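Side-chain contacts in divalent cation tolerance protein (PDB 1NZA), which is probably involved in resistance toward heavy metals, acting as a homotrimeric, metal-binding member of the CutA family: residues E3-T8 / H62-L67; T17-L22 / V31-G36; R70-A73 / V79-I82; G36-Y41 / V47-E52. All blocks are in the same frame, centred on the assembly; numbering follows the deposited sequence.

Overall arrangement
Contacts 1, 2 and 3 belong to the interior of the subunit, where helices meet sheet strands (contacts 1 and 2) or the run leading into strand 82-86 (contact 3), largely through apolar carbons and with no hydrogen bond between the segments. Contacts 1 and 3 share helix 64-74 and meet where Ile82 touches Val5 and Phe64. Contact 2 brings helix 12-24 against strand 30-42, and its Leu22 reaches both Leu67 and Val71. Contact 4 is different: it lies in the hairpin of strands 30-42 and 47-60, its centre about 17 Å from the chain centre, and is partly exposed and polar, with backbone bonds, carboxylates, waters and sodium. Thr8 of contact 1 and Glu52 of contact 4 bind the same sodium ion.

Contact 1 of 4, residues E3-T8 / H62-L67; sequences EVVLIT and HAFPKL. With NA (sodium ion), chain B.
Val5 on strand 2-9 and Phe64 on helix 64-74 form the close part of this contact. The CG2 methyl of Val5 lies 3.8 Å from CE1 of Phe64 and nearly as close to CD1, meeting the ring obliquely. Phe64 carries CG anti to its backbone N (chi1 -167°), which extends the ring from the helix toward the strand. Val5 also touches Ile82 and Ala84 on one neighbouring strand and Val57 and Thr59 on the other, which makes this the buried side of the contact.

Toward the start of the strand the packing becomes looser and more polar. OE2 of Glu3 stops 4.1 Å from CB of Phe64, and its carboxylate plane stands 85° to the ring. OE1 of Glu3 lies close to OE1 of Glu89 in the second subunit, a pairing of like charges that may raise the proton affinity of one of them. On the solvent side, Lys66 folds back over His62, its NZ hydrogen-bonded at 3.3 Å to the carbonyl O of His62, the amine meeting the oxygen almost head-on (C=O...N angle 171°). At the other end of the strand, OG1 of Thr8 binds a sodium ion at 2.3 Å, joined there by Glu52 and two waters. A helix packed on a central strand in this way is the layered packing of the ferredoxin-like alpha/beta fold.

Contact 2 of 4, residues T17-L22 / V31-G36; sequences TIAKAL and VNIVPG
Ala19 of helix 12-24 packs on Val31 and Ile33 of strand 30-42, within the split beta-alpha-beta unit of the ferredoxin-like fold. In the first shell, CB of Ala19 sits 3.5 Å from CG1 of Val31 and 4.1 Å from CD1 of Ile33, touching two residues that project from the same side of the strand. The small side chain lets the backbones come close, with 5.8 Å between CA of Ala19 and CA of Val31.

The next shell surrounds these groups. Val31 also rests on Val23, one helical turn further along. Ile33 touches Leu53 and Leu55 of the adjoining strand and reaches Ala15 and Arg16 of the helix. Asn32, between them, points to the other side of the sheet, where its OD1 is hydrogen-bonded to Lys58 NZ. Further out, residues 31 to 33 pair with an antiparallel strand of the third subunit, whose Ile40 packs on Ala19, so the helix covers the point where the sheet passes from one chain to the next. With chi1 at 176° the CG1 branch of Val31 lies opposite the backbone N and is aimed at Ala19, while its CG2 lies 4.0 Å from the carbonyl O of Ala19.

Contact 3 of 4, residues R70-A73 / V79-I82; sequences RVKA and VPEI
The pyrrolidine ring of Pro80 is the one ring in this contact, and it is met at a corner: its CG lies 4.2 Å from CG of Lys72, whose chain crosses it at about a right angle. The remaining touches between the two segments are aliphatic. The closest approach is between Val71 and Ile82, which reach toward each other tip to tip, with CG1 of Val71 3.6 Å from CD1 of Ile82. That same CD1 lies 3.8 Å from CB of Val71, so the end of the isoleucine is seated against the branch point of the valine. Two torsions bring the tips together: a chi1 of 175° swings CG1 of Val71 away from its own amide nitrogen, and Ile82 holds CD1 in an extended chain (chi2 179°). Lys72 adds a marginal touch, its CG 4.4 Å from CD1 of Ile82; it meets segment 79-82 through this CG, while its side chain also packs on Asn91 of the second subunit.

Pro80 and Ile82 point to the helix, whereas Glu81 between them points away from it. Its carboxylate is hydrogen-bonded to Thr8, a ligand of the bound sodium ion, and forms a salt bridge with Lys58 of the second subunit. The carbonyl O of Pro80 accepts a hydrogen bond from Asn91 of the same neighbouring subunit. The contact thus ties the last turns of helix 64-74 to the segment leading into strand 82-86, with Val71 also resting on Ile7 of strand 2-9, and Ile82 touching Leu67 of helix 64-74.

Contact 4 of 4, residues G36-Y41 / V47-E52; sequences GLTSIY and VVEDQE. With NA (sodium ion), chain C; NA (sodium ion), chain B.
Residues 36-41 and 47-52 pair as antiparallel strands, 158° apart in direction, in the beta hairpin that projects from the core of this ferredoxin-like subunit. Six backbone hydrogen bonds, two each from the pairs Leu37-Glu52, Ser39-Asp50 and Tyr41-Val48, hold them together. These pairs put their side chains on one face of the sheet. With chi1 at 51° the Tyr41 ring is tucked between its own backbone N and carbonyl carbon, which brings its face over CG2 of Val48, 3.7 Å from the ring centroid in a CH-pi contact. CB of Asp50 lies at the ring edge, and water 3 links Tyr41 OH with OD2 of Asp50 and OE2 of Glu52.

The opposite face carries Thr38, Ile40, Glu49 and Gln51; near the turn, CG2 of Ile40 comes within 3.4 Å of CG1 of Val47, tighter than usual van der Waals contact. Glu49 has its main partner in Arg16 of the second subunit, with a strand of which residues 38-41 also pair. Two sodium ions are bound: OD1 of Asp50 holds one at 2.2 Å, and Glu52 grips the other with both carboxylate oxygens, sharing it with Thr8. Consistent with holding that carboxylate toward the ion, OG of Ser39 donates to OE1 of Glu52 in a hydrogen bond modelled at a doubtfully short 2.5 Å.

Contact 1 of 4, residues E3-T8 / H62-L67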
loop_
_atom_site.group_PDB
_atom_site.type_symbol
_atom_site.label_atom_id
_atom_site.label_comp_id
_atom_site.label_asym_id
_atom_site.label_seq_id
_atom_site.Cartn_x
_atom_site.Cartn_y
_atom_site.Cartn_z
ATOM N N GLU A 3 -10.494 2.030 -7.118
ATOM C CA GLU A 3 -9.244 1.292 -6.972
ATOM C C GLU A 3 -8.095 2.164 -6.509
ATOM O O GLU A 3 -8.120 3.382 -6.686
ATOM C CB GLU A 3 -8.834 0.693 -8.318
ATOM C CG GLU A 3 -9.732 -0.392 -8.870
ATOM C CD GLU A 3 -9.358 -0.770 -10.297
ATOM O OE1 GLU A 3 -9.472 -1.964 -10.643
ATOM O OE2 GLU A 3 -8.962 0.125 -11.074
ATOM N N VAL A 4 -7.098 1.525 -5.899
ATOM C CA VAL A 4 -5.876 2.211 -5.489
ATOM C C VAL A 4 -4.834 1.578 -6.409
ATOM O O VAL A 4 -4.543 0.381 -6.305
ATOM C CB VAL A 4 -5.481 1.925 -4.027
ATOM C CG1 VAL A 4 -4.090 2.507 -3.753
ATOM C CG2 VAL A 4 -6.492 2.554 -3.072
ATOM N N VAL A 5 -4.302 2.372 -7.331
ATOM C CA VAL A 5 -3.316 1.880 -8.284
ATOM C C VAL A 5 -1.901 2.196 -7.849
ATOM O O VAL A 5 -1.602 3.330 -7.470
ATOM C CB VAL A 5 -3.575 2.485 -9.681
ATOM C CG1 VAL A 5 -2.439 2.162 -10.623
ATOM C CG2 VAL A 5 -4.880 1.938 -10.235
ATOM N N LEU A 6 -1.034 1.185 -7.884
ATOM C CA LEU A 6 0.365 1.363 -7.509
ATOM C C LEU A 6 1.204 1.494 -8.772
ATOM O O LEU A 6 1.015 0.744 -9.734
ATOM C CB LEU A 6 0.876 0.162 -6.707
ATOM C CG LEU A 6 0.091 -0.276 -5.467
ATOM C CD1 LEU A 6 0.879 -1.344 -4.712
ATOM C CD2 LEU A 6 -0.167 0.904 -4.581
ATOM N N ILE A 7 2.137 2.440 -8.760
ATOM C CA ILE A 7 3.031 2.673 -9.890
ATOM C C ILE A 7 4.363 3.087 -9.286
ATOM O O ILE A 7 4.389 3.901 -8.367
ATOM C CB ILE A 7 2.557 3.853 -10.776
ATOM C CG1 ILE A 7 1.144 3.596 -11.306
ATOM C CG2 ILE A 7 3.519 4.041 -11.956
ATOM C CD1 ILE A 7 0.522 4.808 -11.963
ATOM N N THR A 8 5.463 2.520 -9.759
ATOM C CA THR A 8 6.753 2.959 -9.243
ATOM C C THR A 8 7.436 3.693 -10.386
ATOM O O THR A 8 7.213 3.373 -11.558
ATOM C CB THR A 8 7.616 1.792 -8.748
ATOM O OG1 THR A 8 7.596 0.737 -9.711
ATOM C CG2 THR A 8 7.089 1.276 -7.411
ATOM N N HIS A 62 -13.228 2.322 -14.583
ATOM C CA HIS A 62 -13.611 2.941 -15.847
ATOM C C HIS A 62 -12.503 3.826 -16.405
ATOM O O HIS A 62 -12.351 3.953 -17.622
ATOM C CB HIS A 62 -14.894 3.761 -15.680
ATOM C CG HIS A 62 -15.351 4.427 -16.942
ATOM N ND1 HIS A 62 -14.751 5.562 -17.447
ATOM C CD2 HIS A 62 -16.334 4.102 -17.817
ATOM C CE1 HIS A 62 -15.343 5.907 -18.576
ATOM N NE2 HIS A 62 -16.307 5.038 -18.823
ATOM N N ALA A 63 -11.728 4.436 -15.514
ATOM C CA ALA A 63 -10.639 5.308 -15.932
ATOM C C ALA A 63 -9.350 4.531 -16.158
ATOM O O ALA A 63 -8.495 4.954 -16.932
ATOM C CB ALA A 63 -10.410 6.397 -14.884
ATOM N N PHE A 64 -9.223 3.384 -15.497
ATOM C CA PHE A 64 -8.013 2.572 -15.598
ATOM C C PHE A 64 -7.439 2.366 -16.997
ATOM O O PHE A 64 -6.241 2.549 -17.204
ATOM C CB PHE A 64 -8.220 1.203 -14.938
ATOM C CG PHE A 64 -6.938 0.449 -14.724
ATOM C CD1 PHE A 64 -6.001 0.900 -13.797
ATOM C CD2 PHE A 64 -6.649 -0.684 -15.472
ATOM C CE1 PHE A 64 -4.794 0.240 -13.622
ATOM C CE2 PHE A 64 -5.437 -1.356 -15.307
ATOM C CZ PHE A 64 -4.507 -0.892 -14.377
ATOM N N PRO A 65 -8.270 1.964 -17.977
ATOM C CA PRO A 65 -7.741 1.760 -19.329
ATOM C C PRO A 65 -7.040 3.007 -19.864
ATOM O O PRO A 65 -5.979 2.919 -20.479
ATOM C CB PRO A 65 -8.987 1.408 -20.141
ATOM C CG PRO A 65 -9.865 0.741 -19.132
ATOM C CD PRO A 65 -9.701 1.623 -17.917
ATOM N N LYS A 66 -7.644 4.166 -19.623
ATOM C CA LYS A 66 -7.085 5.433 -20.078
ATOM C C LYS A 66 -5.865 5.786 -19.236
ATOM O O LYS A 66 -4.898 6.364 -19.732
ATOM C CB LYS A 66 -8.130 6.549 -19.980
ATOM C CG LYS A 66 -9.340 6.371 -20.895
ATOM C CD LYS A 66 -10.254 5.246 -20.430
ATOM C CE LYS A 66 -11.471 5.116 -21.338
ATOM N NZ LYS A 66 -12.386 4.023 -20.906
ATOM N N LEU A 67 -5.914 5.432 -17.958
ATOM C CA LEU A 67 -4.798 5.701 -17.064
ATOM C C LEU A 67 -3.567 4.939 -17.537
ATOM O O LEU A 67 -2.471 5.499 -17.602
ATOM C CB LEU A 67 -5.167 5.298 -15.635
ATOM C CG LEU A 67 -4.091 5.416 -14.555
ATOM C CD1 LEU A 67 -4.751 5.540 -13.197
ATOM C CD2 LEU A 67 -3.176 4.209 -14.603
HETATM NA NA NA B . 9.510 -0.473 -10.078
HETATM O O HOH W 1 8.365 -2.268 -8.706
HETATM O O HOH W 2 11.459 -1.859 -10.324
#

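Contact 2 of 4, residues T17-L22 / V31-G36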
loop_
_atom_site.group_PDB
_atom_site.type_symbol
_atom_site.label_atom_id
_atom_site.label_comp_id
_atom_site.label_asym_id
_atom_site.label_seq_id
_atom_site.Cartn_x
_atom_site.Cartn_y
_atom_site.Cartn_z
ATOM N N THR A 17 5.327 14.526 -12.594
ATOM C CA THR A 17 4.752 14.676 -13.928
ATOM C C THR A 17 3.562 13.729 -14.093
ATOM O O THR A 17 2.486 14.132 -14.553
ATOM C CB THR A 17 5.788 14.356 -15.015
ATOM O OG1 THR A 17 6.907 15.239 -14.879
ATOM C CG2 THR A 17 5.177 14.515 -16.402
ATOM N N ILE A 18 3.750 12.467 -13.715
ATOM C CA ILE A 18 2.663 11.498 -13.826
ATOM C C ILE A 18 1.520 11.811 -12.866
ATOM O O ILE A 18 0.345 11.747 -13.241
ATOM C CB ILE A 18 3.182 10.062 -13.599
ATOM C CG1 ILE A 18 4.017 9.627 -14.804
ATOM C CG2 ILE A 18 2.022 9.099 -13.387
ATOM C CD1 ILE A 18 4.682 8.277 -14.632
ATOM N N ALA A 19 1.849 12.166 -11.628
ATOM C CA ALA A 19 0.806 12.491 -10.661
ATOM C C ALA A 19 -0.036 13.662 -11.156
ATOM O O ALA A 19 -1.265 13.612 -11.121
ATOM C CB ALA A 19 1.425 12.830 -9.302
ATOM N N LYS A 20 0.627 14.714 -11.630
ATOM C CA LYS A 20 -0.093 15.886 -12.112
ATOM C C LYS A 20 -0.914 15.579 -13.356
ATOM O O LYS A 20 -2.074 15.980 -13.458
ATOM C CB LYS A 20 0.881 17.032 -12.397
ATOM C CG LYS A 20 1.522 17.610 -11.150
ATOM C CD LYS A 20 2.214 18.933 -11.441
ATOM C CE LYS A 20 3.345 18.776 -12.441
ATOM N NZ LYS A 20 4.036 20.074 -12.678
ATOM N N ALA A 21 -0.314 14.863 -14.299
ATOM C CA ALA A 21 -1.004 14.515 -15.536
ATOM C C ALA A 21 -2.277 13.714 -15.267
ATOM O O ALA A 21 -3.328 14.001 -15.839
ATOM C CB ALA A 21 -0.073 13.734 -16.445
ATOM N N LEU A 22 -2.195 12.721 -14.388
ATOM C CA LEU A 22 -3.367 11.907 -14.079
ATOM C C LEU A 22 -4.488 12.704 -13.408
ATOM O O LEU A 22 -5.663 12.552 -13.758
ATOM C CB LEU A 22 -2.962 10.716 -13.203
ATOM C CG LEU A 22 -2.043 9.732 -13.927
ATOM C CD1 LEU A 22 -1.609 8.621 -12.990
ATOM C CD2 LEU A 22 -2.780 9.163 -15.137
ATOM N N VAL A 31 -3.394 11.520 -5.880
ATOM C CA VAL A 31 -2.197 10.711 -6.076
ATOM C C VAL A 31 -1.229 11.009 -4.940
ATOM O O VAL A 31 -0.930 12.175 -4.673
ATOM C CB VAL A 31 -1.489 11.029 -7.409
ATOM C CG1 VAL A 31 -0.198 10.238 -7.504
ATOM C CG2 VAL A 31 -2.396 10.683 -8.585
ATOM N N ASN A 32 -0.763 9.962 -4.261
ATOM C CA ASN A 32 0.197 10.126 -3.167
ATOM C C ASN A 32 1.555 9.663 -3.672
ATOM O O ASN A 32 1.654 8.603 -4.288
ATOM C CB ASN A 32 -0.154 9.245 -1.961
ATOM C CG ASN A 32 -1.543 9.492 -1.426
ATOM O OD1 ASN A 32 -2.296 8.547 -1.192
ATOM N ND2 ASN A 32 -1.888 10.757 -1.210
ATOM N N ILE A 33 2.596 10.446 -3.401
ATOM C CA ILE A 33 3.948 10.080 -3.806
ATOM C C ILE A 33 4.750 9.731 -2.561
ATOM O O ILE A 33 4.877 10.555 -1.651
ATOM C CB ILE A 33 4.656 11.242 -4.530
ATOM C CG1 ILE A 33 3.863 11.624 -5.786
ATOM C CG2 ILE A 33 6.108 10.846 -4.870
ATOM C CD1 ILE A 33 4.411 12.852 -6.506
ATOM N N VAL A 34 5.268 8.505 -2.517
ATOM C CA VAL A 34 6.083 8.050 -1.388
ATOM C C VAL A 34 7.521 7.936 -1.893
ATOM O O VAL A 34 7.834 7.095 -2.722
ATOM C CB VAL A 34 5.611 6.681 -0.885
ATOM C CG1 VAL A 34 6.448 6.258 0.314
ATOM C CG2 VAL A 34 4.130 6.738 -0.528
ATOM N N PRO A 35 8.421 8.792 -1.395
ATOM C CA PRO A 35 9.810 8.724 -1.860
ATOM C C PRO A 35 10.696 7.721 -1.124
ATOM O O PRO A 35 10.275 7.084 -0.160
ATOM C CB PRO A 35 10.293 10.153 -1.660
ATOM C CG PRO A 35 9.621 10.518 -0.367
ATOM C CD PRO A 35 8.205 9.974 -0.540
ATOM N N GLY A 36 11.927 7.577 -1.611
ATOM C CA GLY A 36 12.900 6.713 -0.964
ATOM C C GLY A 36 12.834 5.198 -1.022
ATOM O O GLY A 36 13.381 4.529 -0.145
#

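Contact 3 of 4, residues R70-A73 / V79-I82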
loop_
_atom_site.group_PDB
_atom_site.type_symbol
_atom_site.label_atom_id
_atom_site.label_comp_id
_atom_site.label_asym_id
_atom_site.label_seq_id
_atom_site.Cartn_x
_atom_site.Cartn_y
_atom_site.Cartn_z
ATOM N N ARG A 70 -1.982 6.677 -20.599
ATOM C CA ARG A 70 -1.264 7.894 -20.255
ATOM C C ARG A 70 0.021 7.573 -19.493
ATOM O O ARG A 70 1.055 8.194 -19.728
ATOM C CB ARG A 70 -2.159 8.821 -19.427
ATOM C CG ARG A 70 -3.471 9.193 -20.114
ATOM C CD ARG A 70 -3.254 9.980 -21.410
ATOM N NE ARG A 70 -2.723 11.321 -21.165
ATOM C CZ ARG A 70 -1.536 11.747 -21.587
ATOM N NH1 ARG A 70 -0.743 10.937 -22.280
ATOM N NH2 ARG A 70 -1.142 12.986 -21.319
ATOM N N VAL A 71 -0.036 6.599 -18.590
ATOM C CA VAL A 71 1.151 6.237 -17.821
ATOM C C VAL A 71 2.261 5.664 -18.698
ATOM O O VAL A 71 3.426 6.027 -18.543
ATOM C CB VAL A 71 0.813 5.222 -16.710
ATOM C CG1 VAL A 71 2.093 4.776 -16.009
ATOM C CG2 VAL A 71 -0.141 5.850 -15.712
ATOM N N LYS A 72 1.909 4.770 -19.614
ATOM C CA LYS A 72 2.911 4.182 -20.494
ATOM C C LYS A 72 3.578 5.264 -21.339
ATOM O O LYS A 72 4.771 5.187 -21.629
ATOM C CB LYS A 72 2.272 3.126 -21.396
ATOM C CG LYS A 72 1.803 1.896 -20.639
ATOM C CD LYS A 72 1.086 0.921 -21.552
ATOM C CE LYS A 72 0.561 -0.264 -20.761
ATOM N NZ LYS A 72 -0.262 -1.171 -21.604
ATOM N N ALA A 73 2.804 6.279 -21.715
ATOM C CA ALA A 73 3.308 7.383 -22.526
ATOM C C ALA A 73 4.290 8.262 -21.757
ATOM O O ALA A 73 5.361 8.605 -22.262
ATOM C CB ALA A 73 2.146 8.231 -23.032
ATOM N N VAL A 79 7.967 -1.362 -19.866
ATOM C CA VAL A 79 6.961 -2.118 -19.119
ATOM C C VAL A 79 6.861 -1.602 -17.687
ATOM O O VAL A 79 7.360 -2.232 -16.753
ATOM C CB VAL A 79 7.305 -3.622 -19.080
ATOM C CG1 VAL A 79 6.230 -4.390 -18.312
ATOM C CG2 VAL A 79 7.425 -4.159 -20.498
ATOM N N PRO A 80 6.205 -0.448 -17.499
ATOM C CA PRO A 80 6.062 0.129 -16.162
ATOM C C PRO A 80 5.125 -0.655 -15.262
ATOM O O PRO A 80 4.173 -1.286 -15.728
ATOM C CB PRO A 80 5.532 1.527 -16.453
ATOM C CG PRO A 80 4.655 1.293 -17.639
ATOM C CD PRO A 80 5.510 0.379 -18.500
ATOM N N GLU A 81 5.402 -0.621 -13.966
ATOM C CA GLU A 81 4.541 -1.307 -13.026
ATOM C C GLU A 81 3.274 -0.495 -12.853
ATOM O O GLU A 81 3.334 0.680 -12.490
ATOM C CB GLU A 81 5.205 -1.443 -11.659
ATOM C CG GLU A 81 4.232 -1.941 -10.593
ATOM C CD GLU A 81 4.820 -1.939 -9.202
ATOM O OE1 GLU A 81 4.224 -2.587 -8.319
ATOM O OE2 GLU A 81 5.865 -1.287 -8.987
ATOM N N ILE A 82 2.134 -1.119 -13.128
ATOM C CA ILE A 82 0.834 -0.483 -12.953
ATOM C C ILE A 82 -0.096 -1.584 -12.461
ATOM O O ILE A 82 -0.570 -2.397 -13.257
ATOM C CB ILE A 82 0.246 0.065 -14.274
ATOM C CG1 ILE A 82 1.286 0.909 -15.010
ATOM C CG2 ILE A 82 -0.987 0.916 -13.972
ATOM C CD1 ILE A 82 0.795 1.467 -16.340
#

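Contact 4 of 4, residues G36-Y41 / V47-E52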
loop_
_atom_site.group_PDB
_atom_site.type_symbol
_atom_site.label_atom_id
_atom_site.label_comp_id
_atom_site.label_asym_id
_atom_site.label_seq_id
_atom_site.Cartn_x
_atom_site.Cartn_y
_atom_site.Cartn_z
ATOM N N GLY A 36 11.927 7.577 -1.611
ATOM C CA GLY A 36 12.900 6.713 -0.964
ATOM C C GLY A 36 12.834 5.198 -1.022
ATOM O O GLY A 36 13.381 4.529 -0.145
ATOM N N LEU A 37 12.206 4.639 -2.049
ATOM C CA LEU A 37 12.119 3.187 -2.143
ATOM C C LEU A 37 13.362 2.541 -2.733
ATOM O O LEU A 37 14.088 3.157 -3.506
ATOM C CB LEU A 37 10.947 2.771 -3.025
ATOM C CG LEU A 37 9.567 2.542 -2.427
ATOM C CD1 LEU A 37 9.010 3.850 -1.906
ATOM C CD2 LEU A 37 8.661 1.958 -3.510
ATOM N N THR A 38 13.593 1.292 -2.343
ATOM C CA THR A 38 14.677 0.483 -2.889
ATOM C C THR A 38 13.895 -0.634 -3.556
ATOM O O THR A 38 13.048 -1.254 -2.917
ATOM C CB THR A 38 15.555 -0.152 -1.799
ATOM O OG1 THR A 38 16.336 0.865 -1.162
ATOM C CG2 THR A 38 16.486 -1.192 -2.402
ATOM N N SER A 39 14.144 -0.885 -4.832
ATOM C CA SER A 39 13.418 -1.948 -5.507
ATOM C C SER A 39 14.369 -3.046 -5.953
ATOM O O SER A 39 15.425 -2.782 -6.530
ATOM C CB SER A 39 12.647 -1.383 -6.697
ATOM O OG SER A 39 11.720 -0.402 -6.254
ATOM N N ILE A 40 13.990 -4.284 -5.658
ATOM C CA ILE A 40 14.802 -5.439 -6.013
ATOM C C ILE A 40 13.927 -6.355 -6.862
ATOM O O ILE A 40 12.901 -6.853 -6.396
ATOM C CB ILE A 40 15.292 -6.167 -4.736
ATOM C CG1 ILE A 40 16.139 -5.201 -3.893
ATOM C CG2 ILE A 40 16.118 -7.388 -5.104
ATOM C CD1 ILE A 40 16.629 -5.775 -2.580
ATOM N N TYR A 41 14.321 -6.555 -8.116
ATOM C CA TYR A 41 13.540 -7.392 -9.016
ATOM C C TYR A 41 14.376 -8.267 -9.934
ATOM O O TYR A 41 15.587 -8.098 -10.047
ATOM C CB TYR A 41 12.599 -6.526 -9.859
ATOM C CG TYR A 41 13.263 -5.362 -10.556
ATOM C CD1 TYR A 41 13.629 -4.210 -9.850
ATOM C CD2 TYR A 41 13.519 -5.403 -11.925
ATOM C CE1 TYR A 41 14.230 -3.129 -10.495
ATOM C CE2 TYR A 41 14.118 -4.332 -12.582
ATOM C CZ TYR A 41 14.471 -3.197 -11.861
ATOM O OH TYR A 41 15.063 -2.137 -12.508
ATOM N N VAL A 47 19.090 -10.816 -10.348
ATOM C CA VAL A 47 18.429 -9.968 -9.360
ATOM C C VAL A 47 19.098 -8.593 -9.358
ATOM O O VAL A 47 20.260 -8.467 -8.962
ATOM C CB VAL A 47 18.532 -10.590 -7.948
ATOM C CG1 VAL A 47 17.805 -9.722 -6.938
ATOM C CG2 VAL A 47 17.947 -11.994 -7.956
ATOM N N VAL A 48 18.368 -7.570 -9.806
ATOM C CA VAL A 48 18.902 -6.210 -9.865
ATOM C C VAL A 48 18.228 -5.268 -8.872
ATOM O O VAL A 48 17.187 -5.591 -8.303
ATOM C CB VAL A 48 18.763 -5.615 -11.279
ATOM C CG1 VAL A 48 19.538 -6.467 -12.270
ATOM C CG2 VAL A 48 17.298 -5.534 -11.670
ATOM N N GLU A 49 18.820 -4.094 -8.688
ATOM C CA GLU A 49 18.297 -3.118 -7.738
ATOM C C GLU A 49 18.115 -1.745 -8.369
ATOM O O GLU A 49 18.814 -1.391 -9.316
ATOM C CB GLU A 49 19.261 -3.021 -6.557
ATOM C CG GLU A 49 18.760 -2.216 -5.386
ATOM C CD GLU A 49 19.651 -2.383 -4.178
ATOM O OE1 GLU A 49 20.033 -3.538 -3.887
ATOM O OE2 GLU A 49 19.964 -1.372 -3.520
ATOM N N ASP A 50 17.177 -0.968 -7.838
ATOM C CA ASP A 50 16.928 0.361 -8.365
ATOM C C ASP A 50 16.388 1.265 -7.260
ATOM O O ASP A 50 15.927 0.781 -6.233
ATOM C CB ASP A 50 15.920 0.272 -9.516
ATOM C CG ASP A 50 15.868 1.525 -10.335
ATOM O OD1 ASP A 50 16.785 2.348 -10.174
ATOM O OD2 ASP A 50 14.935 1.692 -11.147
ATOM N N GLN A 51 16.493 2.574 -7.458
ATOM C CA GLN A 51 15.973 3.541 -6.493
ATOM C C GLN A 51 14.700 4.075 -7.129
ATOM O O GLN A 51 14.718 4.506 -8.280
ATOM C CB GLN A 51 16.953 4.684 -6.285
ATOM C CG GLN A 51 18.280 4.253 -5.759
ATOM C CD GLN A 51 19.188 5.432 -5.533
ATOM O OE1 GLN A 51 18.930 6.267 -4.663
ATOM N NE2 GLN A 51 20.249 5.523 -6.323
ATOM N N GLU A 52 13.599 4.060 -6.383
ATOM C CA GLU A 52 12.324 4.503 -6.939
ATOM C C GLU A 52 11.444 5.254 -5.959
ATOM O O GLU A 52 11.782 5.413 -4.792
ATOM C CB GLU A 52 11.515 3.298 -7.425
ATOM C CG GLU A 52 12.188 2.429 -8.479
ATOM C CD GLU A 52 11.232 1.403 -9.040
ATOM O OE1 GLU A 52 10.703 0.589 -8.254
ATOM O OE2 GLU A 52 10.996 1.425 -10.264
HETATM NA NA NA C . 17.295 4.202 -11.284
HETATM NA NA NA B . 9.510 -0.473 -10.078
HETATM O O HOH W 3 13.251 -0.205 -11.752
HETATM O O HOH W 4 18.259 -1.316 -12.142
HETATM O O HOH W 5 15.448 3.781 -12.753
HETATM O O HOH W 6 15.945 5.728 -10.091
HETATM O O HOH W 1 8.365 -2.268 -8.706
HETATM O O HOH W 2 11.459 -1.859 -10.324
#